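Side-chain contacts in probable chitinase A (Chromobacterium violaceum, PDB 4TX8), which probably hydrolyses internal glycosidic bonds of chitin as a family 18 glycoside hydrolase with a TIM-barrel fold and a carbohydrate-binding module: residues 107-112 against 411-416; 205-210 against 244-249; 230-235 against 275-280; 318-323 against 345-350; 353-358 against 399-404. All coordinates share one frame; numbering follows the deposited sequence.

Contact 1. Residues 107-112 against 411-416; sequences HALVGY and RPVAAS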
# COMPACT_ATOMS: atom_id res chain seq x y z
N HIS A 107 -2.34 -15.11 1.00
CA HIS A 107 -1.07 -14.43 1.14
C HIS A 107 -0.94 -13.43 0.01
O HIS A 107 -0.56 -13.78 -1.11
CB HIS A 107 0.08 -15.43 1.16
CG HIS A 107 -0.05 -16.46 2.23
ND1 HIS A 107 0.02 -17.82 1.97
CD2 HIS A 107 -0.27 -16.34 3.56
CE1 HIS A 107 -0.15 -18.49 3.10
NE2 HIS A 107 -0.32 -17.62 4.08
N ALA A 108 -1.28 -12.18 0.30
CA ALA A 108 -1.50 -11.18 -0.73
C ALA A 108 -0.32 -10.24 -0.93
O ALA A 108 0.40 -9.90 0.02
CB ALA A 108 -2.75 -10.37 -0.40
N LEU A 109 -0.12 -9.83 -2.18
CA LEU A 109 0.75 -8.71 -2.51
C LEU A 109 -0.14 -7.52 -2.83
O LEU A 109 -0.90 -7.55 -3.80
CB LEU A 109 1.66 -9.04 -3.69
CG LEU A 109 3.05 -8.38 -3.80
CD1 LEU A 109 3.43 -8.16 -5.26
CD2 LEU A 109 3.18 -7.08 -3.01
N VAL A 110 -0.06 -6.49 -1.99
CA VAL A 110 -0.87 -5.29 -2.15
C VAL A 110 0.01 -4.16 -2.69
O VAL A 110 1.10 -3.93 -2.18
CB VAL A 110 -1.51 -4.85 -0.82
CG1 VAL A 110 -2.31 -3.57 -0.99
CG2 VAL A 110 -2.38 -5.97 -0.25
N GLY A 111 -0.47 -3.46 -3.71
CA GLY A 111 0.29 -2.36 -4.28
C GLY A 111 -0.57 -1.20 -4.73
O GLY A 111 -1.74 -1.37 -5.06
N TYR A 112 0.03 -0.00 -4.73
CA TYR A 112 -0.67 1.20 -5.16
C TYR A 112 -0.42 1.50 -6.63
O TYR A 112 0.72 1.49 -7.10
CB TYR A 112 -0.26 2.40 -4.30
CG TYR A 112 -0.79 2.36 -2.89
CD1 TYR A 112 -0.18 1.58 -1.92
CD2 TYR A 112 -1.92 3.09 -2.54
CE1 TYR A 112 -0.68 1.54 -0.62
CE2 TYR A 112 -2.42 3.06 -1.25
CZ TYR A 112 -1.80 2.28 -0.30
OH TYR A 112 -2.29 2.25 0.98
N ARG A 411 8.19 -9.49 -8.46
CA ARG A 411 8.50 -10.85 -8.91
C ARG A 411 9.02 -11.74 -7.76
O ARG A 411 8.45 -12.80 -7.52
CB ARG A 411 9.51 -10.83 -10.07
CG ARG A 411 8.89 -10.51 -11.42
CD ARG A 411 9.94 -10.43 -12.51
NE ARG A 411 9.35 -10.12 -13.81
CZ ARG A 411 10.05 -9.81 -14.90
NH1 ARG A 411 11.38 -9.76 -14.85
NH2 ARG A 411 9.42 -9.54 -16.04
N PRO A 412 10.09 -11.32 -7.05
CA PRO A 412 10.53 -12.25 -6.01
C PRO A 412 9.60 -12.30 -4.80
O PRO A 412 9.48 -13.35 -4.17
CB PRO A 412 11.91 -11.71 -5.61
CG PRO A 412 11.86 -10.27 -5.95
CD PRO A 412 10.99 -10.16 -7.17
N VAL A 413 8.94 -11.19 -4.48
CA VAL A 413 8.08 -11.16 -3.29
C VAL A 413 6.81 -11.98 -3.51
O VAL A 413 6.38 -12.71 -2.61
CB VAL A 413 7.73 -9.71 -2.89
CG1 VAL A 413 6.64 -9.70 -1.83
CG2 VAL A 413 8.98 -9.00 -2.38
N ALA A 414 6.21 -11.89 -4.70
CA ALA A 414 5.06 -12.73 -5.01
C ALA A 414 5.44 -14.21 -4.96
O ALA A 414 4.66 -15.04 -4.50
CB ALA A 414 4.49 -12.39 -6.38
N ALA A 415 6.65 -14.53 -5.42
CA ALA A 415 7.14 -15.90 -5.37
C ALA A 415 7.25 -16.39 -3.93
O ALA A 415 6.91 -17.53 -3.63
CB ALA A 415 8.48 -16.02 -6.08
N SER A 416 7.73 -15.51 -3.05
CA SER A 416 7.84 -15.84 -1.63
C SER A 416 6.48 -16.07 -1.00
O SER A 416 6.28 -17.05 -0.27
CB SER A 416 8.59 -14.73 -0.89
OG SER A 416 9.92 -14.62 -1.34

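Contact 2. Residues 205-210 against 244-249; sequences GILTQY and AKIGPN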
# COMPACT_ATOMS: atom_id res chain seq x y z
N GLY A 205 -21.46 6.76 -4.33
CA GLY A 205 -21.63 7.04 -5.75
C GLY A 205 -20.44 6.59 -6.58
O GLY A 205 -20.61 6.04 -7.67
N ILE A 206 -19.24 6.83 -6.07
CA ILE A 206 -18.02 6.48 -6.79
C ILE A 206 -17.86 4.96 -6.89
O ILE A 206 -17.64 4.42 -7.97
CB ILE A 206 -16.77 7.08 -6.13
CG1 ILE A 206 -16.84 8.61 -6.17
CG2 ILE A 206 -15.51 6.59 -6.81
CD1 ILE A 206 -15.76 9.30 -5.36
N LEU A 207 -17.98 4.29 -5.75
CA LEU A 207 -17.81 2.84 -5.69
C LEU A 207 -18.82 2.11 -6.59
O LEU A 207 -18.45 1.20 -7.33
CB LEU A 207 -17.95 2.34 -4.24
CG LEU A 207 -16.68 2.15 -3.41
CD1 LEU A 207 -15.70 3.31 -3.59
CD2 LEU A 207 -17.03 1.99 -1.94
N THR A 208 -20.08 2.53 -6.53
CA THR A 208 -21.12 1.88 -7.31
C THR A 208 -20.96 2.15 -8.81
O THR A 208 -21.27 1.30 -9.63
CB THR A 208 -22.53 2.32 -6.87
OG1 THR A 208 -22.63 3.75 -6.94
CG2 THR A 208 -22.81 1.88 -5.44
N GLN A 209 -20.45 3.33 -9.15
CA GLN A 209 -20.24 3.69 -10.55
C GLN A 209 -19.09 2.91 -11.18
O GLN A 209 -19.22 2.37 -12.27
CB GLN A 209 -19.97 5.19 -10.69
CG GLN A 209 -19.76 5.64 -12.13
CD GLN A 209 -19.29 7.08 -12.24
OE1 GLN A 209 -19.19 7.80 -11.24
NE2 GLN A 209 -18.98 7.51 -13.46
N TYR A 210 -17.95 2.86 -10.49
CA TYR A 210 -16.76 2.25 -11.07
C TYR A 210 -16.63 0.76 -10.74
O TYR A 210 -15.98 0.02 -11.47
CB TYR A 210 -15.52 3.01 -10.62
CG TYR A 210 -15.38 4.35 -11.29
CD1 TYR A 210 -15.97 5.49 -10.75
CD2 TYR A 210 -14.68 4.48 -12.49
CE1 TYR A 210 -15.85 6.72 -11.37
CE2 TYR A 210 -14.57 5.71 -13.11
CZ TYR A 210 -15.15 6.82 -12.55
OH TYR A 210 -15.03 8.04 -13.18
N ALA A 244 -22.52 -0.30 5.19
CA ALA A 244 -23.91 -0.71 5.33
C ALA A 244 -24.66 -0.55 4.01
O ALA A 244 -25.47 -1.39 3.64
CB ALA A 244 -24.60 0.09 6.43
N LYS A 245 -24.36 0.53 3.29
CA LYS A 245 -24.98 0.80 2.00
C LYS A 245 -24.45 -0.12 0.90
O LYS A 245 -25.18 -0.49 -0.01
CB LYS A 245 -24.78 2.27 1.61
CG LYS A 245 -25.45 3.27 2.55
CD LYS A 245 -25.09 4.71 2.20
CE LYS A 245 -25.84 5.22 0.98
NZ LYS A 245 -27.26 5.55 1.28
N ILE A 246 -23.18 -0.49 1.01
CA ILE A 246 -22.52 -1.31 -0.01
C ILE A 246 -22.78 -2.81 0.16
O ILE A 246 -23.03 -3.52 -0.81
CB ILE A 246 -20.99 -1.07 -0.02
CG1 ILE A 246 -20.67 0.38 -0.41
CG2 ILE A 246 -20.30 -2.04 -0.97
CD1 ILE A 246 -20.93 0.69 -1.86
N GLY A 247 -22.70 -3.29 1.40
CA GLY A 247 -22.91 -4.70 1.68
C GLY A 247 -21.64 -5.41 2.13
O GLY A 247 -20.56 -4.82 2.12
N PRO A 248 -21.77 -6.69 2.51
CA PRO A 248 -20.67 -7.47 3.10
C PRO A 248 -19.49 -7.77 2.16
O PRO A 248 -18.50 -8.34 2.63
CB PRO A 248 -21.36 -8.77 3.54
CG PRO A 248 -22.62 -8.84 2.74
CD PRO A 248 -23.04 -7.42 2.53
N ASN A 249 -19.58 -7.41 0.88
CA ASN A 249 -18.42 -7.54 -0.01
C ASN A 249 -17.44 -6.39 0.16
O ASN A 249 -16.35 -6.40 -0.41
CB ASN A 249 -18.85 -7.62 -1.48
CG ASN A 249 -19.60 -8.89 -1.81
OD1 ASN A 249 -19.49 -9.90 -1.11
ND2 ASN A 249 -20.37 -8.85 -2.89

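Contact 3. Residues 230-235 against 275-280; sequences PVVSNL and YLPIID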
# COMPACT_ATOMS: atom_id res chain seq x y z
N PRO A 230 -12.38 15.11 16.60
CA PRO A 230 -13.69 14.62 16.14
C PRO A 230 -13.60 13.65 14.96
O PRO A 230 -14.44 12.76 14.84
CB PRO A 230 -14.41 15.91 15.73
CG PRO A 230 -13.82 16.95 16.60
CD PRO A 230 -12.36 16.57 16.74
N VAL A 231 -12.58 13.81 14.12
CA VAL A 231 -12.42 12.97 12.93
C VAL A 231 -12.25 11.50 13.30
O VAL A 231 -12.69 10.61 12.57
CB VAL A 231 -11.22 13.44 12.07
CG1 VAL A 231 -9.95 13.52 12.90
CG2 VAL A 231 -11.03 12.53 10.86
N VAL A 232 -11.64 11.24 14.46
CA VAL A 232 -11.40 9.87 14.91
C VAL A 232 -12.71 9.08 15.05
O VAL A 232 -12.82 7.97 14.53
CB VAL A 232 -10.65 9.86 16.26
CG1 VAL A 232 -10.53 8.44 16.79
CG2 VAL A 232 -9.28 10.50 16.11
N SER A 233 -13.69 9.67 15.73
CA SER A 233 -15.00 9.04 15.88
C SER A 233 -15.80 9.07 14.59
O SER A 233 -16.45 8.09 14.22
CB SER A 233 -15.80 9.71 17.00
OG SER A 233 -15.20 9.50 18.26
N ASN A 234 -15.76 10.21 13.90
CA ASN A 234 -16.58 10.40 12.71
C ASN A 234 -16.15 9.51 11.55
O ASN A 234 -16.98 9.11 10.74
CB ASN A 234 -16.57 11.86 12.28
CG ASN A 234 -17.25 12.77 13.29
OD1 ASN A 234 -18.04 12.32 14.12
ND2 ASN A 234 -16.95 14.06 13.23
N LEU A 235 -14.86 9.21 11.47
CA LEU A 235 -14.35 8.36 10.39
C LEU A 235 -14.87 6.93 10.53
O LEU A 235 -15.28 6.32 9.55
CB LEU A 235 -12.82 8.37 10.37
CG LEU A 235 -12.13 7.54 9.28
CD1 LEU A 235 -12.63 7.93 7.90
CD2 LEU A 235 -10.62 7.68 9.37
N TYR A 275 -4.42 6.55 15.75
CA TYR A 275 -5.19 5.70 14.86
C TYR A 275 -5.82 4.50 15.57
O TYR A 275 -6.69 3.83 15.01
CB TYR A 275 -4.31 5.19 13.72
CG TYR A 275 -4.96 5.27 12.36
CD1 TYR A 275 -5.75 4.23 11.88
CD2 TYR A 275 -4.77 6.38 11.54
CE1 TYR A 275 -6.34 4.30 10.63
CE2 TYR A 275 -5.35 6.46 10.30
CZ TYR A 275 -6.13 5.42 9.84
OH TYR A 275 -6.71 5.50 8.60
N LEU A 276 -5.37 4.23 16.79
CA LEU A 276 -5.78 3.00 17.49
C LEU A 276 -7.30 2.89 17.73
O LEU A 276 -7.86 1.81 17.55
CB LEU A 276 -5.02 2.87 18.81
CG LEU A 276 -3.50 2.71 18.69
CD1 LEU A 276 -2.82 2.79 20.05
CD2 LEU A 276 -3.13 1.40 17.99
N PRO A 277 -7.98 3.98 18.15
CA PRO A 277 -9.43 3.79 18.27
C PRO A 277 -10.14 3.65 16.93
O PRO A 277 -11.24 3.10 16.88
CB PRO A 277 -9.89 5.05 19.01
CG PRO A 277 -8.80 6.04 18.82
CD PRO A 277 -7.53 5.26 18.72
N ILE A 278 -9.53 4.13 15.85
CA ILE A 278 -10.10 3.94 14.51
C ILE A 278 -10.05 2.47 14.12
O ILE A 278 -11.04 1.90 13.65
CB ILE A 278 -9.36 4.79 13.46
CG1 ILE A 278 -9.50 6.28 13.78
CG2 ILE A 278 -9.89 4.49 12.06
CD1 ILE A 278 -8.68 7.18 12.87
N ILE A 279 -8.89 1.85 14.33
CA ILE A 279 -8.73 0.42 14.11
C ILE A 279 -9.69 -0.38 14.99
O ILE A 279 -10.35 -1.31 14.53
CB ILE A 279 -7.29 -0.04 14.42
CG1 ILE A 279 -6.29 0.69 13.52
CG2 ILE A 279 -7.16 -1.55 14.25
CD1 ILE A 279 -4.85 0.56 13.98
N ASP A 280 -9.75 -0.01 16.27
CA ASP A 280 -10.58 -0.73 17.23
C ASP A 280 -12.05 -0.66 16.85
O ASP A 280 -12.76 -1.66 16.89
CB ASP A 280 -10.36 -0.19 18.64
CG ASP A 280 -11.16 -0.94 19.68
OD1 ASP A 280 -11.19 -2.19 19.63
OD2 ASP A 280 -11.78 -0.28 20.55

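Contact 4. Residues 318-323 against 345-350; sequences GGSKML and VAFGVP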
# COMPACT_ATOMS: atom_id res chain seq x y z
N GLY A 318 8.25 -7.41 14.22
CA GLY A 318 7.85 -6.78 15.47
C GLY A 318 6.60 -5.94 15.35
O GLY A 318 5.69 -6.04 16.18
N GLY A 319 6.54 -5.10 14.31
CA GLY A 319 5.37 -4.28 14.06
C GLY A 319 4.13 -5.14 13.86
O GLY A 319 3.05 -4.83 14.37
N SER A 320 4.30 -6.24 13.14
CA SER A 320 3.20 -7.15 12.87
C SER A 320 2.77 -7.90 14.14
O SER A 320 1.58 -8.12 14.35
CB SER A 320 3.59 -8.14 11.77
OG SER A 320 3.93 -7.44 10.58
N LYS A 321 3.73 -8.29 14.97
CA LYS A 321 3.42 -8.95 16.23
C LYS A 321 2.57 -8.06 17.13
O LYS A 321 1.60 -8.52 17.72
CB LYS A 321 4.69 -9.35 16.98
CG LYS A 321 5.30 -10.65 16.51
CD LYS A 321 6.55 -10.98 17.31
CE LYS A 321 6.24 -11.16 18.78
NZ LYS A 321 7.45 -11.51 19.57
N MET A 322 2.93 -6.79 17.22
CA MET A 322 2.19 -5.85 18.07
C MET A 322 0.73 -5.77 17.66
O MET A 322 -0.16 -5.72 18.51
CB MET A 322 2.84 -4.46 18.02
CG MET A 322 4.20 -4.40 18.70
SD MET A 322 4.92 -2.76 18.70
CE MET A 322 3.73 -1.87 19.71
N LEU A 323 0.47 -5.79 16.36
CA LEU A 323 -0.90 -5.70 15.85
C LEU A 323 -1.68 -6.99 16.09
O LEU A 323 -2.90 -6.96 16.25
CB LEU A 323 -0.90 -5.36 14.37
CG LEU A 323 -0.62 -3.88 14.05
CD1 LEU A 323 -0.36 -3.68 12.57
CD2 LEU A 323 -1.78 -3.02 14.52
N VAL A 345 -3.62 -8.59 9.02
CA VAL A 345 -2.38 -7.85 9.19
C VAL A 345 -1.37 -8.13 8.08
O VAL A 345 -1.12 -9.29 7.73
CB VAL A 345 -1.73 -8.16 10.56
CG1 VAL A 345 -0.47 -7.34 10.76
CG2 VAL A 345 -2.72 -7.88 11.69
N ALA A 346 -0.81 -7.06 7.54
CA ALA A 346 0.27 -7.14 6.57
C ALA A 346 1.27 -6.04 6.89
O ALA A 346 0.99 -5.18 7.74
CB ALA A 346 -0.27 -7.00 5.15
N PHE A 347 2.44 -6.04 6.26
CA PHE A 347 3.36 -4.93 6.47
C PHE A 347 3.67 -4.17 5.18
O PHE A 347 3.80 -4.76 4.11
CB PHE A 347 4.66 -5.41 7.15
CG PHE A 347 5.37 -6.54 6.44
CD1 PHE A 347 6.18 -6.29 5.34
CD2 PHE A 347 5.29 -7.83 6.93
CE1 PHE A 347 6.86 -7.32 4.72
CE2 PHE A 347 5.97 -8.87 6.31
CZ PHE A 347 6.75 -8.62 5.20
N GLY A 348 3.77 -2.85 5.30
CA GLY A 348 4.03 -1.98 4.17
C GLY A 348 5.46 -1.49 4.09
O GLY A 348 6.02 -1.00 5.08
N VAL A 349 6.05 -1.61 2.91
CA VAL A 349 7.45 -1.26 2.68
C VAL A 349 7.58 -0.48 1.37
O VAL A 349 6.66 -0.49 0.55
CB VAL A 349 8.33 -2.52 2.62
CG1 VAL A 349 8.37 -3.23 3.98
CG2 VAL A 349 7.82 -3.47 1.54
N PRO A 350 8.71 0.22 1.17
CA PRO A 350 8.95 0.85 -0.14
C PRO A 350 9.30 -0.20 -1.19
O PRO A 350 9.93 -1.19 -0.83
CB PRO A 350 10.14 1.78 0.12
CG PRO A 350 10.18 1.95 1.62
CD PRO A 350 9.69 0.65 2.17
O HOH W 1 2.51 -5.11 10.16

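Contact 5. Residues 353-358 against 399-404; sequences RSSANS and INWDRR. With MG (magnesium ion), chain C.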
# COMPACT_ATOMS: atom_id res chain seq x y z
N ARG A 353 14.32 2.24 -3.95
CA ARG A 353 14.96 3.45 -3.43
C ARG A 353 14.23 4.75 -3.76
O ARG A 353 14.33 5.73 -3.02
CB ARG A 353 16.40 3.53 -3.95
CG ARG A 353 17.32 2.48 -3.36
CD ARG A 353 17.92 2.96 -2.04
NE ARG A 353 18.45 1.86 -1.24
CZ ARG A 353 19.17 2.03 -0.14
NH1 ARG A 353 19.45 3.25 0.30
NH2 ARG A 353 19.62 0.97 0.54
N SER A 354 13.48 4.77 -4.86
CA SER A 354 12.77 5.99 -5.26
C SER A 354 11.40 6.10 -4.60
O SER A 354 10.70 7.09 -4.78
CB SER A 354 12.63 6.05 -6.78
OG SER A 354 13.89 6.06 -7.41
N SER A 355 11.02 5.08 -3.84
CA SER A 355 9.66 4.99 -3.31
C SER A 355 9.47 5.67 -1.96
O SER A 355 8.34 5.87 -1.50
CB SER A 355 9.24 3.52 -3.20
OG SER A 355 9.27 2.88 -4.47
N ALA A 356 10.58 6.02 -1.31
CA ALA A 356 10.53 6.59 0.03
C ALA A 356 11.85 7.25 0.38
O ALA A 356 12.79 7.21 -0.41
CB ALA A 356 10.18 5.53 1.06
N ASN A 357 11.93 7.85 1.57
CA ASN A 357 13.16 8.50 2.01
C ASN A 357 13.99 7.60 2.92
O ASN A 357 15.20 7.79 3.05
CB ASN A 357 12.84 9.81 2.73
CG ASN A 357 12.00 10.74 1.88
OD1 ASN A 357 12.33 11.02 0.73
ND2 ASN A 357 10.89 11.21 2.44
N SER A 358 13.34 6.64 3.57
CA SER A 358 14.01 5.70 4.45
C SER A 358 13.15 4.47 4.65
O SER A 358 11.95 4.51 4.40
CB SER A 358 14.33 6.35 5.80
OG SER A 358 13.14 6.59 6.54
N ILE A 399 3.05 -0.03 -7.25
CA ILE A 399 2.98 -0.80 -8.48
C ILE A 399 3.76 -0.10 -9.60
O ILE A 399 4.52 -0.73 -10.33
CB ILE A 399 1.52 -1.03 -8.91
CG1 ILE A 399 0.79 -1.89 -7.87
CG2 ILE A 399 1.45 -1.67 -10.30
CD1 ILE A 399 -0.61 -2.29 -8.26
N ASN A 400 3.58 1.21 -9.72
CA ASN A 400 4.25 1.99 -10.76
C ASN A 400 5.76 2.04 -10.60
O ASN A 400 6.50 1.89 -11.57
CB ASN A 400 3.69 3.41 -10.80
CG ASN A 400 2.27 3.45 -11.34
OD1 ASN A 400 1.37 2.82 -10.78
ND2 ASN A 400 2.06 4.19 -12.42
N TRP A 401 6.24 2.27 -9.37
CA TRP A 401 7.67 2.29 -9.15
C TRP A 401 8.27 0.91 -9.38
O TRP A 401 9.37 0.79 -9.92
CB TRP A 401 8.01 2.81 -7.75
CG TRP A 401 8.08 4.30 -7.69
CD1 TRP A 401 7.26 5.13 -6.99
CD2 TRP A 401 9.01 5.14 -8.39
NE1 TRP A 401 7.63 6.44 -7.20
CE2 TRP A 401 8.70 6.47 -8.06
CE3 TRP A 401 10.07 4.89 -9.26
CZ2 TRP A 401 9.41 7.55 -8.57
CZ3 TRP A 401 10.78 5.97 -9.77
CH2 TRP A 401 10.45 7.28 -9.42
N ASP A 402 7.54 -0.13 -8.98
CA ASP A 402 7.99 -1.49 -9.21
C ASP A 402 8.10 -1.79 -10.70
O ASP A 402 9.06 -2.40 -11.16
CB ASP A 402 7.06 -2.50 -8.54
CG ASP A 402 7.36 -3.93 -8.94
OD1 ASP A 402 8.37 -4.48 -8.45
OD2 ASP A 402 6.61 -4.49 -9.76
N ARG A 403 7.10 -1.34 -11.46
CA ARG A 403 7.07 -1.51 -12.91
C ARG A 403 8.23 -0.77 -13.57
O ARG A 403 8.93 -1.32 -14.43
CB ARG A 403 5.74 -1.02 -13.47
CG ARG A 403 5.63 -1.00 -14.99
CD ARG A 403 4.23 -0.51 -15.39
NE ARG A 403 4.06 -0.32 -16.83
CZ ARG A 403 4.20 0.85 -17.45
NH1 ARG A 403 4.53 1.93 -16.76
NH2 ARG A 403 4.02 0.93 -18.76
N ARG A 404 8.43 0.48 -13.17
CA ARG A 404 9.50 1.31 -13.71
C ARG A 404 10.87 0.69 -13.43
O ARG A 404 11.78 0.75 -14.26
CB ARG A 404 9.42 2.72 -13.13
CG ARG A 404 10.57 3.65 -13.49
CD ARG A 404 10.82 3.72 -15.00
NE ARG A 404 9.63 4.10 -15.76
CZ ARG A 404 9.62 4.22 -17.08
NH1 ARG A 404 10.72 3.99 -17.78
NH2 ARG A 404 8.50 4.57 -17.71
MG MG C . 14.25 7.96 -1.93
O HOH W 2 12.16 8.94 -2.90
O HOH W 3 14.61 10.11 -0.63
O HOH W 4 16.61 7.61 -1.02

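Contact 1. Residues 107-112 against 411-416
L109 reaches from strand 108-114 to V413 and A414 on helix 410-417, and these three buried residues carry the whole contact. The leucine supplies about half of the buried surface, V413 and A414 sharing nearly all the rest. Its branch point does the touching on one side, with CG of L109 4.3 Å from CG1 of V413. One of its two methyls serves the other partner, CD1 of L109 lying 4.5 Å from CB of A414. Both distances are at the long end for apolar packing, and no hydrogen bond ties the two segments together. CG1 of V413 stands anti to its own backbone N (chi1 169°), the position from which this methyl is held out to the leucine, while A414 offers no more than its single methyl carbon. L109 also packs on W133 and T396, and its backbone N is hydrogen-bonded to OD2 of D134. On the helix side, V413 also packs on V366 of helix 363-375, so the same valine serves two neighbours. The strand divides its residues in the usual alternating way. L109 is turned to the helix layer, whereas Y112 lies on the other face, its OH hydrogen-bonded to D216. Strand 108-114 pairs in parallel with both 135-143 and 393-397, which places it where the first and last strands of the barrel close on each other. A leucine pointing outward from a parallel strand into a covering helix is typical of the beta/alpha interface of a TIM barrel.

Contact 2. Residues 205-210 against 244-249
L207 and T208, consecutive residues of helix 193-210, meet a single methyl, CD1 of I246, near the end of helix 230-246. L207 comes first and is the buried member of the group. Its CB lies 4.2 Å from I246 CD1, and its methyl CD2 is 4.1 Å from the same carbon. The two side chains run at about a right angle to each other, so the isoleucine tip is set against the leucine at two places instead of lying along it. T208 follows on the exposed side. Only its methyl branch takes part, CG2 of T208 standing 4.2 Å from I246 CD1, while the hydroxyl OG1 is hydrogen-bonded back to the carbonyl O of Y204 in its own helix. That division lets a polar residue at the edge present carbon to its neighbour. With CG1 anti to the carbonyl carbon (chi1 -64°) and a chi2 of -71°, I246 brings its terminal methyl to both partners. Directly after it the helix breaks at G247, whose phi is positive. Around this small apolar patch, L207 continues inward onto F212 and F250, in the loops that lead toward strands 214-218 and 251-254. I246 also packs on Y204, and K245 makes a cation-pi contact with that tyrosine, so the successive helices 193-210 and 230-246 are joined here on the outside of the barrel, with Y210 turned the other way to helix 160-171.

Contact 3. Residues 230-235 against 275-280
Two successive helices of the barrel's outer layer meet here, V232 and L235 of helix 230-246 packing against P277 and I278 of helix 276-281. The short helical segments run almost parallel, 11° apart in direction, and their axes approach to 9.1 Å. V232 is the pivot. Its methyl CG1 is anti to the backbone N (chi1 174°), and from there it touches two partners, 3.6 Å from CG of the P277 ring and 3.8 Å from CG1 of I278. The proline thus closes the more open margin of the contact with a ring carbon, and the isoleucine fills its buried side. I278 is also close to the backbone of the other helix, its CG1 lying 3.8 Å from the carbonyl O of V232. One turn farther along, L235 takes over through its methyl CD2, which is 4.0 Å from CD1 of I278. That same CD1 rests on one face of the Y275 ring, 4.0 Å above the plane and over its centre, so the isoleucine tip meets both a leucine methyl and an aromatic face. On the barrel side of the helices, L235 and Y275 both touch L217 of strand 214-218, which ties the pair to the barrel wall. The site beyond is near: the side chain of I278 lies about 7 Å from that of E220, one of the residues at the bound calcium ion. Successive helices joined by aliphatic side chains and backed by a parallel strand are typical of the helical shell of a TIM barrel.

Contact 4. Residues 318-323 against 345-350
The hydroxyl OG of S320 is gripped by two partners: it is hydrogen-bonded to the carbonyl O of L316 one turn earlier, and a water donates to it at 2.8 Å. The same water donates its second hydrogen bond to the carbonyl O of A346, 2.9 Å away, and so bridges helix 313-325 to strand 345-350. The two elements belong to a beta-alpha-beta crossover of the TIM barrel, in which the helix packs outside the wall and connects strand 288-292 to its parallel neighbour 345-350. Helix and strand segments run in roughly opposed directions, 148° apart, with axes 8.5 Å from each other at their closest. Because L316 O can only accept, the serine hydroxyl spends its proton within the helix and receives the water through its oxygen. S320 OG also lies at the edge of the F347 ring, near the ring plane and 3.9 Å from CD2 of F347. F347 places its ring there from the cramped setting between the backbone N and the carbonyl carbon (chi1 55°), and it packs further on L316 and on L370 and L373 of helix 363-375. The remainder of the contact is apolar. V345 and L323 meet at a slant, the valine straddling the leucine's first carbon with both its methyls, and L323 in turn touches V291 of strand 288-292. A buried polar bridge is thus set beside aliphatic packing. The leucine's far branch finishes the join, with CD1 of L323 lying 4.1 Å from CG1 of V345.

Contact 5. Residues 353-358 against 399-404
W401 sets its CG anti to the carbonyl carbon (chi1 -85°), and a chi2 of 115° turns the indole so that one face meets S354. The serine comes in over that face with its CB, which stands 3.6 Å from the centroid of the six-membered ring and 15° off the ring normal, a clear CH-pi contact. The nearest ring atom of W401 is CZ3, 3.5 Å from CB of S354. S355 adds a second touch at the root of the tryptophan, where its OG lies 3.5 Å from W401 CB; the polar partner of that hydroxyl is OG of S351. Thus two serines in a row meet the helix 399-404 residue, one with carbon and the other with oxygen, and neither hydrogen-bonds to it. The loop that carries them also holds a magnesium ion. The carbonyl O of R353 binds the metal at 2.5 Å and that of A356 at 2.2 Å, so S354 and S355 lie in the chain between the two protein ligands. Three waters are the other ligands found, one of them donating to OD1 of N357 at 2.8 Å and another making a weak bond to O of S354. All five ligand atoms are carbonyl or water oxygens, so no charged side chain is among the ligands found; the metal fixes the backbone of the loop, while the indole face adds dispersion and a weak C-H attraction.

Overall arrangement
Contacts 1, 3 and 4 are buried parts of one TIM barrel, while contacts 2 and 5 are partly open to solvent. Contacts 2 and 3 share helix 230-246, held near its end in one and at its start in the other, and both join helix to helix. Contacts 1 and 4 set a helix against a strand of the same sheet. Contact 5 stands apart as a loop against a helix, yet it touches contact 4 through P350 and contact 1 through the backbone of Y112 and I399. Contacts 1 to 3 are held by aliphatic packing; contact 4 adds a water bridge, and contact 5 an aromatic face beside a metal site.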